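Local coordinates for protein pectate lyase (Paenibacillus sp. 0602, PDB 5GT5) that cleaves polygalacturonate and partly methylated pectin by endo-acting elimination, probably with calcium as cofactor, at residues E137-D145 / S217-R225. The protein carries 1 engineered substitution. Residues are numbered along the deposited sequence; the frame is centred on the assembly and turned at random.
Sequences EWDESTKGD and SYPMYNYLR
The N-terminal turn of helix 219-225, which follows Tyr218 at the N-cap position, gives two amides to the carboxylate of Glu140, from the loop between strands 131-133 and 154-157. Glu140 OE1 accepts from Met220 N at 2.7 Å, and Glu140 OE2 from Tyr221 N at 3.0 Å. Both bonds are nearly straight and use syn lone pairs, so the carboxylate faces two successive amides at the helix N-terminus. The positive end of the helix dipole would probably favour the charged form of Glu140. The bend at chi2 (-77°) folds the Glu140 chain back, and Trp138 NE1 also donates to Glu140 OE2 at 2.8 Å, from above the carboxylate plane. In the parallel beta-helix of this polysaccharide lyase 1 enzyme, the contact joins a loop to a peripheral helix. With an alanine at Glu140, both helix amides and the indole N-H would probably lose this acceptor. The edge of Tyr221 points at the face of Trp138, with planes at 85°. Leu224 CD1 meets Trp138 CH2 at the indole edge, 3.6 Å away. Met220 runs out extended, and its SD lies 3.7 Å from Asp139 O. Helices 203-212 and 233-241 also pack on Trp138, through Met211 and Ile236, while Tyr221 OH bonds to Glu212.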
loop_
_atom_site.group_PDB
_atom_site.type_symbol
_atom_site.label_atom_id
_atom_site.label_comp_id
_atom_site.label_asym_id
_atom_site.label_seq_id
_atom_site.Cartn_x
_atom_site.Cartn_y
_atom_site.Cartn_z
ATOM N N GLU A 137 28.735 -6.146 18.328
ATOM C CA GLU A 137 29.719 -6.307 19.406
ATOM C C GLU A 137 29.423 -7.609 20.113
ATOM O O GLU A 137 28.362 -8.180 19.949
ATOM C CB GLU A 137 29.713 -5.116 20.372
ATOM C CG GLU A 137 28.449 -5.036 21.236
ATOM C CD GLU A 137 28.560 -3.972 22.308
ATOM O OE1 GLU A 137 29.523 -3.156 22.254
ATOM O OE2 GLU A 137 27.685 -3.952 23.199
ATOM N N TRP A 138 30.415 -8.091 20.855
ATOM C CA TRP A 138 30.311 -9.320 21.629
ATOM C C TRP A 138 29.271 -9.190 22.747
ATOM O O TRP A 138 29.148 -8.149 23.393
ATOM C CB TRP A 138 31.718 -9.597 22.182
ATOM C CG TRP A 138 31.841 -10.771 23.133
ATOM C CD1 TRP A 138 31.784 -10.725 24.498
ATOM C CD2 TRP A 138 32.082 -12.149 22.783
ATOM N NE1 TRP A 138 31.980 -11.986 25.020
ATOM C CE2 TRP A 138 32.168 -12.876 23.992
ATOM C CE3 TRP A 138 32.252 -12.825 21.571
ATOM C CZ2 TRP A 138 32.387 -14.259 24.029
ATOM C CZ3 TRP A 138 32.501 -14.218 21.595
ATOM C CH2 TRP A 138 32.553 -14.917 22.826
ATOM N N ASP A 139 28.536 -10.268 22.977
ATOM C CA ASP A 139 27.511 -10.255 24.015
ATOM C C ASP A 139 27.916 -10.976 25.304
ATOM O O ASP A 139 27.844 -12.214 25.374
ATOM C CB ASP A 139 26.238 -10.898 23.492
ATOM C CG ASP A 139 25.203 -11.058 24.556
ATOM O OD1 ASP A 139 25.172 -10.243 25.525
ATOM O OD2 ASP A 139 24.408 -12.037 24.453
ATOM N N GLU A 140 28.286 -10.204 26.328
ATOM C CA GLU A 140 28.379 -10.747 27.676
ATOM C C GLU A 140 27.052 -10.691 28.430
ATOM O O GLU A 140 26.703 -11.654 29.151
ATOM C CB GLU A 140 29.423 -10.000 28.482
ATOM C CG GLU A 140 30.854 -10.269 28.031
ATOM C CD GLU A 140 31.400 -11.616 28.489
ATOM O OE1 GLU A 140 30.932 -12.153 29.540
ATOM O OE2 GLU A 140 32.321 -12.150 27.805
ATOM N N SER A 141 26.314 -9.588 28.287
ATOM C CA SER A 141 25.129 -9.337 29.109
ATOM C C SER A 141 24.089 -10.436 29.057
ATOM O O SER A 141 23.522 -10.829 30.098
ATOM C CB SER A 141 24.502 -7.998 28.697
ATOM O OG SER A 141 23.398 -7.697 29.531
ATOM N N THR A 142 23.836 -10.957 27.860
ATOM C CA THR A 142 22.873 -12.041 27.711
ATOM C C THR A 142 23.491 -13.368 27.278
ATOM O O THR A 142 22.820 -14.215 26.678
ATOM C CB THR A 142 21.656 -11.639 26.837
ATOM O OG1 THR A 142 22.081 -11.191 25.539
ATOM C CG2 THR A 142 20.908 -10.485 27.478
ATOM N N LYS A 143 24.781 -13.516 27.602
ATOM C CA LYS A 143 25.434 -14.834 27.629
ATOM C C LYS A 143 25.378 -15.549 26.299
ATOM O O LYS A 143 25.263 -16.771 26.237
ATOM C CB LYS A 143 24.839 -15.702 28.751
ATOM C CG LYS A 143 25.079 -15.111 30.153
ATOM C CD LYS A 143 24.567 -16.019 31.247
ATOM C CE LYS A 143 24.563 -15.294 32.577
ATOM N NZ LYS A 143 25.928 -14.868 32.954
ATOM N N GLY A 144 25.497 -14.782 25.222
ATOM C CA GLY A 144 25.487 -15.337 23.894
ATOM C C GLY A 144 24.156 -15.295 23.176
ATOM O O GLY A 144 24.106 -15.643 21.989
ATOM N N ASP A 145 23.107 -14.878 23.877
ATOM C CA ASP A 145 21.775 -14.771 23.277
ATOM C C ASP A 145 21.554 -13.531 22.403
ATOM O O ASP A 145 20.614 -13.518 21.621
ATOM C CB ASP A 145 20.691 -14.793 24.346
ATOM C CG ASP A 145 20.570 -16.133 25.014
ATOM O OD1 ASP A 145 21.117 -17.119 24.474
ATOM O OD2 ASP A 145 19.929 -16.170 26.076
ATOM N N SER A 217 37.604 -9.172 32.610
ATOM C CA SER A 217 36.507 -8.232 32.456
ATOM C C SER A 217 35.389 -8.774 31.592
ATOM O O SER A 217 34.360 -8.121 31.425
ATOM C CB SER A 217 37.016 -6.944 31.836
ATOM O OG SER A 217 37.963 -6.310 32.668
ATOM N N TYR A 218 35.604 -9.961 31.030
ATOM C CA TYR A 218 34.639 -10.570 30.107
ATOM C C TYR A 218 34.429 -12.022 30.483
ATOM O O TYR A 218 35.086 -12.917 29.941
ATOM C CB TYR A 218 35.156 -10.427 28.668
ATOM C CG TYR A 218 35.476 -8.991 28.309
ATOM C CD1 TYR A 218 34.489 -8.139 27.816
ATOM C CD2 TYR A 218 36.764 -8.490 28.472
ATOM C CE1 TYR A 218 34.784 -6.821 27.507
ATOM C CE2 TYR A 218 37.060 -7.181 28.167
ATOM C CZ TYR A 218 36.072 -6.356 27.688
ATOM O OH TYR A 218 36.361 -5.040 27.374
ATOM N N PRO A 219 33.517 -12.277 31.428
ATOM C CA PRO A 219 33.411 -13.633 32.006
ATOM C C PRO A 219 33.108 -14.760 31.008
ATOM O O PRO A 219 33.705 -15.844 31.127
ATOM C CB PRO A 219 32.278 -13.503 33.021
ATOM C CG PRO A 219 32.160 -12.022 33.296
ATOM C CD PRO A 219 32.657 -11.286 32.101
ATOM N N MET A 220 32.222 -14.529 30.040
ATOM C CA MET A 220 31.957 -15.567 29.054
ATOM C C MET A 220 33.177 -15.851 28.187
ATOM O O MET A 220 33.544 -17.007 28.005
ATOM C CB MET A 220 30.771 -15.164 28.172
ATOM C CG MET A 220 30.469 -16.207 27.115
ATOM S SD MET A 220 29.043 -15.617 26.202
ATOM C CE MET A 220 29.043 -16.766 24.861
ATOM N N TYR A 221 33.768 -14.799 27.632
ATOM C CA TYR A 221 34.980 -14.956 26.847
ATOM C C TYR A 221 36.062 -15.678 27.650
ATOM O O TYR A 221 36.704 -16.648 27.166
ATOM C CB TYR A 221 35.470 -13.583 26.361
ATOM C CG TYR A 221 36.720 -13.709 25.519
ATOM C CD1 TYR A 221 36.648 -14.089 24.192
ATOM C CD2 TYR A 221 37.988 -13.493 26.076
ATOM C CE1 TYR A 221 37.789 -14.254 23.419
ATOM C CE2 TYR A 221 39.128 -13.626 25.310
ATOM C CZ TYR A 221 39.030 -13.994 23.980
ATOM O OH TYR A 221 40.152 -14.176 23.207
ATOM N N ASN A 222 36.234 -15.242 28.896
ATOM C CA ASN A 222 37.221 -15.867 29.782
ATOM C C ASN A 222 36.943 -17.359 29.981
ATOM O O ASN A 222 37.837 -18.202 29.867
ATOM C CB ASN A 222 37.260 -15.112 31.118
ATOM C CG ASN A 222 38.429 -15.513 31.998
ATOM O OD1 ASN A 222 39.572 -15.609 31.548
ATOM N ND2 ASN A 222 38.139 -15.766 33.269
ATOM N N TYR A 223 35.682 -17.709 30.198
ATOM C CA TYR A 223 35.313 -19.102 30.351
ATOM C C TYR A 223 35.611 -19.920 29.087
ATOM O O TYR A 223 36.130 -21.029 29.155
ATOM C CB TYR A 223 33.836 -19.195 30.709
ATOM C CG TYR A 223 33.377 -20.599 30.921
ATOM C CD1 TYR A 223 33.755 -21.311 32.051
ATOM C CD2 TYR A 223 32.583 -21.246 29.970
ATOM C CE1 TYR A 223 33.326 -22.622 32.236
ATOM C CE2 TYR A 223 32.152 -22.561 30.146
ATOM C CZ TYR A 223 32.553 -23.246 31.261
ATOM O OH TYR A 223 32.129 -24.559 31.423
ATOM N N LEU A 224 35.251 -19.379 27.926
ATOM C CA LEU A 224 35.505 -20.070 26.669
ATOM C C LEU A 224 36.992 -20.338 26.439
ATOM O O LEU A 224 37.357 -21.382 25.888
ATOM C CB LEU A 224 34.940 -19.275 25.502
ATOM C CG LEU A 224 33.430 -19.065 25.517
ATOM C CD1 LEU A 224 33.078 -18.072 24.398
ATOM C CD2 LEU A 224 32.705 -20.423 25.336
ATOM N N ARG A 225 37.842 -19.381 26.818
ATOM C CA ARG A 225 39.303 -19.528 26.692
ATOM C C ARG A 225 39.920 -20.410 27.771
ATOM O O ARG A 225 41.054 -20.866 27.626
ATOM C CB ARG A 225 39.960 -18.148 26.775
ATOM C CG ARG A 225 39.645 -17.218 25.597
ATOM C CD ARG A 225 40.448 -17.551 24.340
ATOM N NE ARG A 225 41.864 -17.181 24.568
ATOM C CZ ARG A 225 42.837 -18.074 24.788
ATOM N NH1 ARG A 225 42.605 -19.390 24.740
ATOM N NH2 ARG A 225 44.075 -17.642 25.033
#